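CyaB (Pseudomonas aeruginosa, PDB 3R5G) probably converts ATP to cyclic AMP as a class III adenylyl cyclase, of which this chain is the catalytic domain cut from a longer membrane protein. Local coordinates at residues 18-21 / 22-25; 31-34 / 35-39; 41-44 / 45-48; 90-93 / 94-98; 159-162 / 163-167. All coordinates share one frame; numbering follows the deposited sequence.

Contact 1: residues 18-21 / 22-25; sequences RGFT and ELSE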
loop_
_atom_site.group_PDB
_atom_site.type_symbol
_atom_site.label_atom_id
_atom_site.label_comp_id
_atom_site.label_asym_id
_atom_site.label_seq_id
_atom_site.Cartn_x
_atom_site.Cartn_y
_atom_site.Cartn_z
ATOM N N ARG A 18 14.573 1.499 -0.197
ATOM C CA ARG A 18 15.043 0.935 -1.483
ATOM C C ARG A 18 16.115 -0.075 -1.158
ATOM O O ARG A 18 16.976 0.185 -0.330
ATOM C CB ARG A 18 15.597 2.053 -2.386
ATOM C CG ARG A 18 14.548 3.032 -2.879
ATOM C CD ARG A 18 13.663 2.346 -3.872
ATOM N NE ARG A 18 12.636 1.564 -3.192
ATOM C CZ ARG A 18 11.760 0.797 -3.824
ATOM N NH1 ARG A 18 10.812 0.087 -3.161
ATOM N NH2 ARG A 18 11.834 0.739 -5.134
ATOM N N GLY A 19 16.005 -1.233 -1.782
ATOM C CA GLY A 19 16.931 -2.319 -1.493
ATOM C C GLY A 19 16.319 -3.385 -0.585
ATOM O O GLY A 19 16.815 -4.548 -0.526
ATOM N N PHE A 20 15.264 -3.051 0.153
ATOM C CA PHE A 20 14.716 -4.002 1.122
ATOM C C PHE A 20 14.140 -5.256 0.493
ATOM O O PHE A 20 14.292 -6.333 1.012
ATOM C CB PHE A 20 13.612 -3.354 1.980
ATOM C CG PHE A 20 13.117 -4.246 3.033
ATOM C CD1 PHE A 20 13.857 -4.455 4.147
ATOM C CD2 PHE A 20 11.901 -4.919 2.875
ATOM C CE1 PHE A 20 13.422 -5.325 5.134
ATOM C CE2 PHE A 20 11.433 -5.761 3.834
ATOM C CZ PHE A 20 12.181 -5.962 4.985
ATOM N N THR A 21 13.451 -5.110 -0.624
ATOM C CA THR A 21 12.819 -6.319 -1.193
ATOM C C THR A 21 13.873 -7.375 -1.564
ATOM O O THR A 21 13.679 -8.546 -1.304
ATOM C CB THR A 21 11.883 -6.016 -2.320
ATOM O OG1 THR A 21 10.846 -5.148 -1.806
ATOM C CG2 THR A 21 11.323 -7.388 -2.799
ATOM N N GLU A 22 14.993 -6.918 -2.117
ATOM C CA GLU A 22 16.147 -7.768 -2.493
ATOM C C GLU A 22 16.658 -8.445 -1.224
ATOM O O GLU A 22 16.804 -9.695 -1.153
ATOM C CB GLU A 22 17.219 -6.854 -3.122
ATOM C CG GLU A 22 16.758 -6.176 -4.431
ATOM C CD GLU A 22 16.045 -4.752 -4.290
ATOM O OE1 GLU A 22 15.179 -4.491 -3.402
ATOM O OE2 GLU A 22 16.340 -3.890 -5.156
ATOM N N LEU A 23 16.840 -7.637 -0.191
ATOM C CA LEU A 23 17.292 -8.144 1.110
ATOM C C LEU A 23 16.351 -9.215 1.684
ATOM O O LEU A 23 16.773 -10.184 2.346
ATOM C CB LEU A 23 17.432 -6.964 2.076
ATOM C CG LEU A 23 18.043 -7.298 3.445
ATOM C CD1 LEU A 23 19.614 -7.448 3.375
ATOM C CD2 LEU A 23 17.596 -6.311 4.534
ATOM N N SER A 24 15.053 -9.054 1.442
ATOM C CA SER A 24 14.104 -10.033 2.003
ATOM C C SER A 24 14.173 -11.413 1.332
ATOM O O SER A 24 13.647 -12.389 1.886
ATOM C CB SER A 24 12.674 -9.502 1.931
ATOM O OG SER A 24 12.172 -9.522 0.609
ATOM N N GLU A 25 14.771 -11.458 0.144
ATOM C CA GLU A 25 14.993 -12.696 -0.599
ATOM C C GLU A 25 16.377 -13.350 -0.299
ATOM O O GLU A 25 16.763 -14.278 -1.003
ATOM C CB GLU A 25 14.818 -12.474 -2.111
ATOM C CG GLU A 25 13.394 -11.943 -2.489
ATOM C CD GLU A 25 12.282 -12.935 -2.143
ATOM O OE1 GLU A 25 12.525 -14.146 -2.180
ATOM O OE2 GLU A 25 11.176 -12.478 -1.770
HETATM O O HOH W 1 14.019 -2.032 -3.695
#
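E22 curls its carboxylate back over G19, the residue at the N-cap of helix 20-24. Its CB stands 3.5 Å from G19 O. The chain then bends sharply at chi2 (90°), which carries CD over G19 CA. At the tip, E22 OE2 lies 4.0 Å from G19 CA. OE1 comes to 3.2 Å from G19 C, but as an acceptor beside an acceptor it makes no bond with G19 O. OE1 instead takes a hydrogen bond of 2.7 Å from water 1, and this water accepts G19 N at 2.9 Å. The same water lies over one face of the R18 guanidinium. The positive phi of G19 would force a CB against the preceding carbonyl, so the turn into the helix calls for glycine.

One turn on, G19 O accepts L23 N at 3.1 Å and F20 O accepts S24 N. S24 OG, placed between its own N and carbonyl carbon (chi1 73°), donates to T21 O at 2.6 Å, adding a side-chain bond to a carbonyl that the amides of S24 and E25 reach weakly. The hydroxyl of T21 is bonded to N140 of the second subunit. This is a glycine N-cap whose amide one water bridges to the N3 glutamate, resembling the N3 half of a capping box without its direct bond, where strand 6-18 of the class III cyclase fold passes into its first helix.

Contact 2: residues 31-34 / 35-39; sequences ALTD and LLNNY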
loop_
_atom_site.group_PDB
_atom_site.type_symbol
_atom_site.label_atom_id
_atom_site.label_comp_id
_atom_site.label_asym_id
_atom_site.label_seq_id
_atom_site.Cartn_x
_atom_site.Cartn_y
_atom_site.Cartn_z
ATOM N N ALA A 31 16.696 -12.963 11.104
ATOM C CA ALA A 31 17.506 -11.753 10.919
ATOM C C ALA A 31 16.667 -10.686 10.159
ATOM O O ALA A 31 16.680 -9.518 10.533
ATOM C CB ALA A 31 18.729 -12.049 10.191
ATOM N N LEU A 32 15.932 -11.106 9.126
ATOM C CA LEU A 32 15.007 -10.165 8.411
ATOM C C LEU A 32 13.954 -9.545 9.333
ATOM O O LEU A 32 13.757 -8.306 9.298
ATOM C CB LEU A 32 14.390 -10.879 7.199
ATOM C CG LEU A 32 13.364 -10.109 6.349
ATOM C CD1 LEU A 32 14.022 -8.897 5.689
ATOM C CD2 LEU A 32 12.745 -11.025 5.258
ATOM N N THR A 33 13.264 -10.363 10.142
ATOM C CA THR A 33 12.343 -9.923 11.109
ATOM C C THR A 33 12.976 -8.924 12.069
ATOM O O THR A 33 12.395 -7.862 12.333
ATOM C CB THR A 33 11.740 -11.139 11.898
ATOM O OG1 THR A 33 11.036 -11.938 10.960
ATOM C CG2 THR A 33 10.800 -10.697 12.958
ATOM N N ASP A 34 14.149 -9.252 12.631
ATOM C CA ASP A 34 14.748 -8.323 13.559
ATOM C C ASP A 34 15.154 -6.979 12.865
ATOM O O ASP A 34 14.962 -5.932 13.493
ATOM C CB ASP A 34 16.005 -8.981 14.184
ATOM C CG ASP A 34 15.676 -10.049 15.175
ATOM O OD1 ASP A 34 14.591 -10.000 15.809
ATOM O OD2 ASP A 34 16.577 -10.916 15.378
ATOM N N LEU A 35 15.706 -7.036 11.678
ATOM C CA LEU A 35 16.106 -5.826 10.936
ATOM C C LEU A 35 14.873 -4.985 10.573
ATOM O O LEU A 35 14.887 -3.803 10.858
ATOM C CB LEU A 35 16.881 -6.206 9.726
ATOM C CG LEU A 35 17.285 -4.949 8.897
ATOM C CD1 LEU A 35 18.565 -5.275 8.399
ATOM C CD2 LEU A 35 16.339 -4.611 7.722
ATOM N N LEU A 36 13.841 -5.610 9.992
ATOM C CA LEU A 36 12.616 -4.796 9.717
ATOM C C LEU A 36 12.017 -4.230 11.017
ATOM O O LEU A 36 11.529 -3.053 11.069
ATOM C CB LEU A 36 11.564 -5.625 8.966
ATOM C CG LEU A 36 10.198 -4.994 8.667
ATOM C CD1 LEU A 36 10.443 -3.683 7.825
ATOM C CD2 LEU A 36 9.348 -5.985 7.830
ATOM N N ASN A 37 11.823 -5.038 12.109
ATOM C CA ASN A 37 11.182 -4.542 13.270
ATOM C C ASN A 37 11.995 -3.423 13.979
ATOM O O ASN A 37 11.380 -2.511 14.530
ATOM C CB ASN A 37 10.809 -5.716 14.245
ATOM C CG ASN A 37 9.740 -6.630 13.667
ATOM O OD1 ASN A 37 9.192 -6.347 12.648
ATOM N ND2 ASN A 37 9.543 -7.810 14.259
ATOM N N ASN A 38 13.327 -3.576 13.964
ATOM C CA ASN A 38 14.213 -2.535 14.519
ATOM C C ASN A 38 13.983 -1.212 13.771
ATOM O O ASN A 38 13.758 -0.195 14.418
ATOM C CB ASN A 38 15.652 -2.974 14.420
ATOM C CG ASN A 38 16.648 -1.902 14.922
ATOM O OD1 ASN A 38 16.452 -1.299 15.973
ATOM N ND2 ASN A 38 17.747 -1.776 14.223
ATOM N N TYR A 39 13.990 -1.332 12.466
ATOM C CA TYR A 39 13.716 -0.159 11.590
ATOM C C TYR A 39 12.370 0.454 11.862
ATOM O O TYR A 39 12.254 1.639 12.102
ATOM C CB TYR A 39 13.816 -0.579 10.126
ATOM C CG TYR A 39 13.355 0.541 9.209
ATOM C CD1 TYR A 39 14.189 1.675 8.916
ATOM C CD2 TYR A 39 12.085 0.484 8.608
ATOM C CE1 TYR A 39 13.716 2.749 8.117
ATOM C CE2 TYR A 39 11.621 1.526 7.769
ATOM C CZ TYR A 39 12.442 2.668 7.564
ATOM O OH TYR A 39 12.066 3.728 6.774
#
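T33 and N37 meet one helical turn apart on helix 29-50 of the class III nucleotide cyclase catalytic domain, an i to i+4 contact on the side facing the second subunit. The two side chains run alongside each other, and T33 CG2 touches N37 ND2 at 3.4 Å. CG2 points that way because it stands anti to the backbone N of T33, while OG1, anti to the carbonyl carbon (chi1 -63°), turns back to A29 O and also bonds T5 of the second subunit. The amide of N37 rests against the T33 carbonyl, N37 CG 3.2 Å from T33 O, without a side-chain hydrogen bond to it. Its polar atoms are used across the interface: OD1 takes the amide of G125 and ND2 gives to the carbonyl of N123, both of the second subunit, fixing the turn of the flat amide.

Along the backbone the alpha-helical bonds are regular, L35 N to A31 O at 2.9 Å and L36 N to L32 O at 2.8 Å. L32 and L35 pack on helix 20-24, L32 also on I135 of the second subunit. T33 O accepts N37 N at 2.9 Å, and N37 CB rests 3.3 Å from T33 O.

Contact 3: residues 41-44 / 45-48; sequences NEMS and KIAL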
loop_
_atom_site.group_PDB
_atom_site.type_symbol
_atom_site.label_atom_id
_atom_site.label_comp_id
_atom_site.label_asym_id
_atom_site.label_seq_id
_atom_site.Cartn_x
_atom_site.Cartn_y
_atom_site.Cartn_z
ATOM N N ASN A 41 10.495 0.166 14.513
ATOM C CA ASN A 41 10.423 0.695 15.865
ATOM C C ASN A 41 11.160 2.064 15.938
ATOM O O ASN A 41 10.631 2.988 16.498
ATOM C CB ASN A 41 11.119 -0.282 16.837
ATOM C CG ASN A 41 10.663 -0.071 18.245
ATOM O OD1 ASN A 41 9.474 -0.003 18.554
ATOM N ND2 ASN A 41 11.638 0.177 19.115
ATOM N N GLU A 42 12.309 2.121 15.242
ATOM C CA GLU A 42 13.082 3.415 15.257
ATOM C C GLU A 42 12.344 4.495 14.527
ATOM O O GLU A 42 12.226 5.598 15.026
ATOM C CB GLU A 42 14.462 3.306 14.651
ATOM C CG GLU A 42 15.413 2.393 15.498
ATOM C CD GLU A 42 15.706 3.048 16.848
ATOM O OE1 GLU A 42 16.309 4.141 16.850
ATOM O OE2 GLU A 42 15.277 2.529 17.912
ATOM N N MET A 43 11.723 4.108 13.391
ATOM C CA MET A 43 10.894 5.122 12.683
ATOM C C MET A 43 9.695 5.573 13.472
ATOM O O MET A 43 9.329 6.740 13.478
ATOM C CB MET A 43 10.432 4.607 11.320
ATOM C CG MET A 43 11.521 4.357 10.361
ATOM S SD MET A 43 12.595 5.754 10.014
ATOM C CE MET A 43 14.064 5.339 10.968
ATOM N N SER A 44 9.022 4.641 14.177
ATOM C CA SER A 44 7.944 4.982 15.031
ATOM C C SER A 44 8.329 5.999 16.134
ATOM O O SER A 44 7.583 6.949 16.380
ATOM C CB SER A 44 7.401 3.671 15.631
ATOM O OG SER A 44 6.456 4.033 16.595
ATOM N N LYS A 45 9.478 5.801 16.768
ATOM C CA LYS A 45 9.915 6.725 17.747
ATOM C C LYS A 45 10.146 8.144 17.181
ATOM O O LYS A 45 9.783 9.101 17.794
ATOM C CB LYS A 45 11.246 6.249 18.325
ATOM C CG LYS A 45 11.081 4.945 19.171
ATOM C CD LYS A 45 12.332 4.695 19.910
ATOM C CE LYS A 45 12.028 3.591 20.926
ATOM N NZ LYS A 45 13.106 2.581 21.134
ATOM N N ILE A 46 10.748 8.213 15.974
ATOM C CA ILE A 46 10.888 9.533 15.363
ATOM C C ILE A 46 9.558 10.219 14.982
ATOM O O ILE A 46 9.373 11.386 15.271
ATOM C CB ILE A 46 11.823 9.444 14.117
ATOM C CG1 ILE A 46 13.174 8.871 14.515
ATOM C CG2 ILE A 46 11.960 10.855 13.458
ATOM C CD1 ILE A 46 14.166 8.567 13.429
ATOM N N ALA A 47 8.602 9.451 14.445
ATOM C CA ALA A 47 7.309 10.024 14.155
ATOM C C ALA A 47 6.630 10.506 15.430
ATOM O O ALA A 47 6.074 11.591 15.413
ATOM C CB ALA A 47 6.406 8.986 13.455
ATOM N N LEU A 48 6.732 9.730 16.547
ATOM C CA LEU A 48 6.112 10.233 17.819
ATOM C C LEU A 48 6.753 11.572 18.266
ATOM O O LEU A 48 6.038 12.526 18.591
ATOM C CB LEU A 48 6.219 9.179 18.961
ATOM C CG LEU A 48 5.787 9.626 20.429
ATOM C CD1 LEU A 48 4.232 9.878 20.675
ATOM C CD2 LEU A 48 6.355 8.623 21.508
HETATM O O HOH W 2 11.862 0.394 21.887
#
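K45 NZ gives water 2 a hydrogen bond of 2.6 Å, and the same water accepts N41 ND2 at 2.8 Å, joining residues one turn apart on helix 29-50. N41 ND2 and K45 NZ are themselves 3.5 Å apart, both donors, so the water mediates where no direct bond could form. E42 OE2 also approaches, 3.9 Å from K45 NZ, a long salt bridge. K45 gets there by leaving CB with CG anti to its carbonyl carbon (chi1 -68°), which sends the chain back toward the start of the helix, K45 CG passing 3.3 Å from N41 O before the last torsion turns the ammonium.

Stronger partners lie elsewhere: E42 OE1 bonds H91 of helix 74-100, and N41 OD1 takes the amide of D127 of the second subunit. On the inner face, M43 and I46 run alongside each other, M43 CE 4.1 Å from I46 CD1, and M88 of helix 74-100 packs on both. Regular helical bonds such as A47 N to M43 O, 3.0 Å long, run beneath. The glutamate is thus shared between a tight bond to a neighbouring helix and a loose one to the lysine, whose positive charge would be expected to favour the ionised carboxylate.

Contact 4: residues 90-93 / 94-98; sequences KHMK and VLRQQ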
loop_
_atom_site.group_PDB
_atom_site.type_symbol
_atom_site.label_atom_id
_atom_site.label_comp_id
_atom_site.label_asym_id
_atom_site.label_seq_id
_atom_site.Cartn_x
_atom_site.Cartn_y
_atom_site.Cartn_z
ATOM N N LYS A 90 18.520 11.126 8.358
ATOM C CA LYS A 90 19.775 11.151 9.131
ATOM C C LYS A 90 19.897 9.899 9.951
ATOM O O LYS A 90 20.996 9.334 10.060
ATOM C CB LYS A 90 19.853 12.360 10.044
ATOM C CG LYS A 90 19.997 13.685 9.403
ATOM C CD LYS A 90 19.949 14.794 10.394
ATOM C CE LYS A 90 20.032 16.142 9.665
ATOM N NZ LYS A 90 19.791 17.295 10.526
ATOM N N HIS A 91 18.821 9.405 10.528
ATOM C CA HIS A 91 18.951 8.245 11.402
ATOM C C HIS A 91 19.235 6.995 10.599
ATOM O O HIS A 91 19.863 6.031 11.056
ATOM C CB HIS A 91 17.676 8.084 12.217
ATOM C CG HIS A 91 17.855 7.161 13.361
ATOM N ND1 HIS A 91 18.693 7.452 14.412
ATOM C CD2 HIS A 91 17.228 5.998 13.652
ATOM C CE1 HIS A 91 18.623 6.455 15.286
ATOM N NE2 HIS A 91 17.728 5.571 14.857
ATOM N N MET A 92 18.845 6.977 9.344
ATOM C CA MET A 92 19.192 5.854 8.508
ATOM C C MET A 92 20.659 5.661 8.361
ATOM O O MET A 92 21.059 4.513 8.187
ATOM C CB MET A 92 18.530 6.002 7.125
ATOM C CG MET A 92 17.196 5.409 7.068
ATOM S SD MET A 92 17.272 3.586 7.071
ATOM C CE MET A 92 17.409 2.961 5.418
ATOM N N LYS A 93 21.425 6.742 8.476
ATOM C CA LYS A 93 22.918 6.558 8.407
ATOM C C LYS A 93 23.383 5.767 9.612
ATOM O O LYS A 93 24.286 4.904 9.514
ATOM C CB LYS A 93 23.654 7.894 8.429
ATOM C CG LYS A 93 23.238 8.759 7.262
ATOM C CD LYS A 93 24.043 10.061 7.309
ATOM C CE LYS A 93 23.803 10.918 6.065
ATOM N NZ LYS A 93 22.383 10.749 5.555
ATOM N N VAL A 94 22.808 6.070 10.763
ATOM C CA VAL A 94 23.133 5.329 11.981
ATOM C C VAL A 94 22.710 3.861 11.823
ATOM O O VAL A 94 23.471 2.937 12.148
ATOM C CB VAL A 94 22.431 5.940 13.121
ATOM C CG1 VAL A 94 22.816 5.263 14.432
ATOM C CG2 VAL A 94 22.803 7.471 13.237
ATOM N N LEU A 95 21.462 3.616 11.366
ATOM C CA LEU A 95 21.035 2.266 11.256
ATOM C C LEU A 95 21.888 1.485 10.289
ATOM O O LEU A 95 22.134 0.283 10.542
ATOM C CB LEU A 95 19.531 2.209 10.887
ATOM C CG LEU A 95 18.596 2.796 11.949
ATOM C CD1 LEU A 95 17.143 2.792 11.323
ATOM C CD2 LEU A 95 18.618 2.081 13.334
ATOM N N ARG A 96 22.258 2.090 9.163
ATOM C CA ARG A 96 23.116 1.397 8.181
ATOM C C ARG A 96 24.448 0.997 8.832
ATOM O O ARG A 96 24.973 -0.053 8.519
ATOM C CB ARG A 96 23.405 2.196 6.920
ATOM C CG ARG A 96 22.241 2.211 5.934
ATOM C CD ARG A 96 22.749 2.649 4.562
ATOM N NE ARG A 96 23.062 4.068 4.664
ATOM C CZ ARG A 96 22.162 5.046 4.523
ATOM N NH1 ARG A 96 22.518 6.308 4.701
ATOM N NH2 ARG A 96 20.923 4.737 4.182
ATOM N N GLN A 97 24.995 1.868 9.674
ATOM C CA GLN A 97 26.312 1.562 10.322
ATOM C C GLN A 97 26.102 0.359 11.249
ATOM O O GLN A 97 26.923 -0.579 11.344
ATOM C CB GLN A 97 26.791 2.740 11.184
ATOM C CG GLN A 97 27.143 4.044 10.418
ATOM C CD GLN A 97 27.138 5.324 11.307
ATOM O OE1 GLN A 97 27.621 5.316 12.463
ATOM N NE2 GLN A 97 26.594 6.435 10.757
ATOM N N GLN A 98 24.997 0.349 11.957
ATOM C CA GLN A 98 24.706 -0.789 12.806
ATOM C C GLN A 98 24.545 -2.055 11.991
ATOM O O GLN A 98 25.068 -3.141 12.364
ATOM C CB GLN A 98 23.477 -0.577 13.689
ATOM C CG GLN A 98 23.660 0.544 14.601
ATOM C CD GLN A 98 22.455 0.861 15.432
ATOM O OE1 GLN A 98 21.348 0.290 15.227
ATOM N NE2 GLN A 98 22.654 1.732 16.417
HETATM O O HOH W 3 20.261 8.157 4.855
#
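After K90, whose carbonyl accepts K93 N, H91 meets L95 across one turn of helix 74-100, its ring thrown toward that residue with CG anti to the backbone N (chi1 -165°). H91 CD2 then lies 3.9 Å from L95 CG and NE2 equally near L95 CD2; the leucine thus lies against the ring of a histidine tied through NE2 to E42 of another helix. M92 O accepts R96 N at 2.9 Å and also sits over the centre of one face of the R96 guanidinium, because the arginine bends at chi3 (-71°) and folds back across the M92 side chain at about a right angle.

In the cyclase domain this helix packs between helix 29-50 and strand 109-116, and R96 NH2 reaches that strand in a salt bridge to E109 and bonds L108 O besides.

K93 runs beside R96, K93 CG 3.6 Å from R96 NH1. The two positive ends stay 4.5 Å apart, K93 NZ to R96 NH1, with water 3 accepting NH1 at the guanidinium edge and, weakly, NZ. K93 O accepts Q97 N at 3.1 Å, and Q97 CG presses on the same oxygen.

Contact 5: residues 159-162 / 163-167; sequences ETYS and LIKDV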
loop_
_atom_site.group_PDB
_atom_site.type_symbol
_atom_site.label_atom_id
_atom_site.label_comp_id
_atom_site.label_asym_id
_atom_site.label_seq_id
_atom_site.Cartn_x
_atom_site.Cartn_y
_atom_site.Cartn_z
ATOM N N GLU A 159 2.214 22.399 -2.885
ATOM C CA GLU A 159 1.464 22.815 -1.715
ATOM C C GLU A 159 2.347 22.682 -0.442
ATOM O O GLU A 159 2.302 23.582 0.389
ATOM C CB GLU A 159 0.190 21.950 -1.594
ATOM C CG GLU A 159 -0.778 22.559 -0.575
ATOM C CD GLU A 159 -1.472 23.853 -1.118
ATOM O OE1 GLU A 159 -1.487 24.084 -2.352
ATOM O OE2 GLU A 159 -1.970 24.645 -0.275
ATOM N N THR A 160 3.072 21.568 -0.304
ATOM C CA THR A 160 3.887 21.440 0.883
ATOM C C THR A 160 4.987 22.473 0.847
ATOM O O THR A 160 5.360 23.078 1.834
ATOM C CB THR A 160 4.437 20.017 0.947
ATOM O OG1 THR A 160 3.365 19.066 0.964
ATOM C CG2 THR A 160 5.297 19.806 2.196
ATOM N N TYR A 161 5.695 22.565 -0.285
ATOM C CA TYR A 161 6.768 23.568 -0.437
ATOM C C TYR A 161 6.301 24.934 -0.042
ATOM O O TYR A 161 7.051 25.629 0.680
ATOM C CB TYR A 161 7.249 23.547 -1.936
ATOM C CG TYR A 161 8.093 24.754 -2.253
ATOM C CD1 TYR A 161 9.394 24.800 -1.829
ATOM C CD2 TYR A 161 7.557 25.848 -3.002
ATOM C CE1 TYR A 161 10.174 25.963 -2.074
ATOM C CE2 TYR A 161 8.355 26.963 -3.268
ATOM C CZ TYR A 161 9.640 26.983 -2.822
ATOM O OH TYR A 161 10.416 28.098 -2.998
ATOM N N SER A 162 5.107 25.326 -0.500
ATOM C CA SER A 162 4.540 26.682 -0.180
ATOM C C SER A 162 4.473 26.987 1.313
ATOM O O SER A 162 4.656 28.125 1.717
ATOM C CB SER A 162 3.139 26.866 -0.769
ATOM O OG SER A 162 3.370 26.848 -2.175
ATOM N N LEU A 163 4.191 25.950 2.096
ATOM C CA LEU A 163 4.115 26.026 3.508
ATOM C C LEU A 163 5.433 26.048 4.239
ATOM O O LEU A 163 5.547 26.706 5.277
ATOM C CB LEU A 163 3.242 24.887 4.069
ATOM C CG LEU A 163 1.778 25.029 3.642
ATOM C CD1 LEU A 163 1.033 23.772 3.942
ATOM C CD2 LEU A 163 1.122 26.233 4.392
ATOM N N ILE A 164 6.471 25.381 3.693
ATOM C CA ILE A 164 7.691 25.157 4.449
ATOM C C ILE A 164 8.853 26.063 3.921
ATOM O O ILE A 164 9.877 26.085 4.570
ATOM C CB ILE A 164 8.186 23.732 4.490
ATOM C CG1 ILE A 164 8.723 23.306 3.092
ATOM C CG2 ILE A 164 7.065 22.758 4.924
ATOM C CD1 ILE A 164 9.205 21.919 3.018
ATOM N N LYS A 165 8.614 26.742 2.777
ATOM C CA LYS A 165 9.799 27.329 2.060
ATOM C C LYS A 165 10.619 28.330 2.832
ATOM O O LYS A 165 11.789 28.449 2.510
ATOM C CB LYS A 165 9.404 27.905 0.698
ATOM C CG LYS A 165 8.410 29.103 0.881
ATOM C CD LYS A 165 7.825 29.602 -0.432
ATOM C CE LYS A 165 6.744 30.615 -0.066
ATOM N NZ LYS A 165 6.038 31.149 -1.225
ATOM N N ASP A 166 10.065 29.052 3.797
ATOM C CA ASP A 166 10.870 30.016 4.544
ATOM C C ASP A 166 11.751 29.380 5.576
ATOM O O ASP A 166 12.657 30.025 6.038
ATOM C CB ASP A 166 9.915 30.999 5.222
ATOM C CG ASP A 166 8.688 30.301 5.891
ATOM O OD1 ASP A 166 8.034 29.262 5.398
ATOM O OD2 ASP A 166 8.259 30.908 6.924
ATOM N N VAL A 167 11.500 28.117 5.946
ATOM C CA VAL A 167 12.261 27.475 6.993
ATOM C C VAL A 167 12.979 26.161 6.594
ATOM O O VAL A 167 13.840 25.726 7.314
ATOM C CB VAL A 167 11.466 27.347 8.266
ATOM C CG1 VAL A 167 10.692 28.666 8.558
ATOM C CG2 VAL A 167 10.480 26.297 8.135
HETATM O O HOH W 4 4.933 29.210 -2.993
HETATM O O HOH W 5 5.994 30.120 3.546
#
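Two torsions bring Y161 and K165 together: Y161 CG stands opposite the backbone N (chi1 166°), and K165 CG lies between its own N and carbonyl carbon (chi1 64°), from where the extended lysine chain runs across the ring. K165 CB sits over one face of the Y161 ring, 3.9 Å from its centroid and 27° off the normal, offset toward the rim. The closest ring carbon to K165 CB is Y161 CE1, at 3.5 Å, and K165 CD follows at 3.9 Å from Y161 CE2 and OH, so a CH-pi contact is backed by methylene packing. Y161 also stacks with Y188, a residue of strand 185-190.

Helix 158-164 follows strand 154-157 in the cyclase domain and packs against helix 74-100, T160 on V82, L163 and I164 on A78. Its backbone bonds are less straight than in the longer helices. Y161 O accepts I164 N at 3.1 Å from well above the carbonyl plane and takes K165 N weakly, while the amide of L163 is divided weakly between E159 O and T160 O.

Water 4 donates to S162 OG and accepts K165 NZ at 2.8 Å, while S162 OG is also bonded to H158 O. Water 5 gives one hydrogen to S162 O and another, at 2.9 Å, to D166 OD1; OD2 pairs with K75 of helix 74-100. K165 thus lays its methylenes on an aromatic face, while its ammonium is held by a water that is itself anchored on S162 OG. The water and K75 would probably keep D166 ionised.

How the contacts relate
Contacts 1 to 4 form one connected cluster. Contact 1 joins contact 2 through F20 CZ and L32 CD1, 3.5 Å apart. Contacts 2 and 3 are successive stretches of helix 29-50, centres about 14 Å apart, and both lean on contact 4: Y39 CE1 lies 3.8 Å from M92 SD, and E42 OE1 is 2.8 Å from H91 NE2. Contacts 1, 2 and 3 also touch the second subunit and so belong to the dimer interface; contacts 4 and 5 do not. Class III cyclases generally form their active sites between subunits, but none of these residues is thereby marked as catalytic. Contact 5 stands apart, its centre about 33 Å from that of contact 1, on the opposite side of the chain's centre.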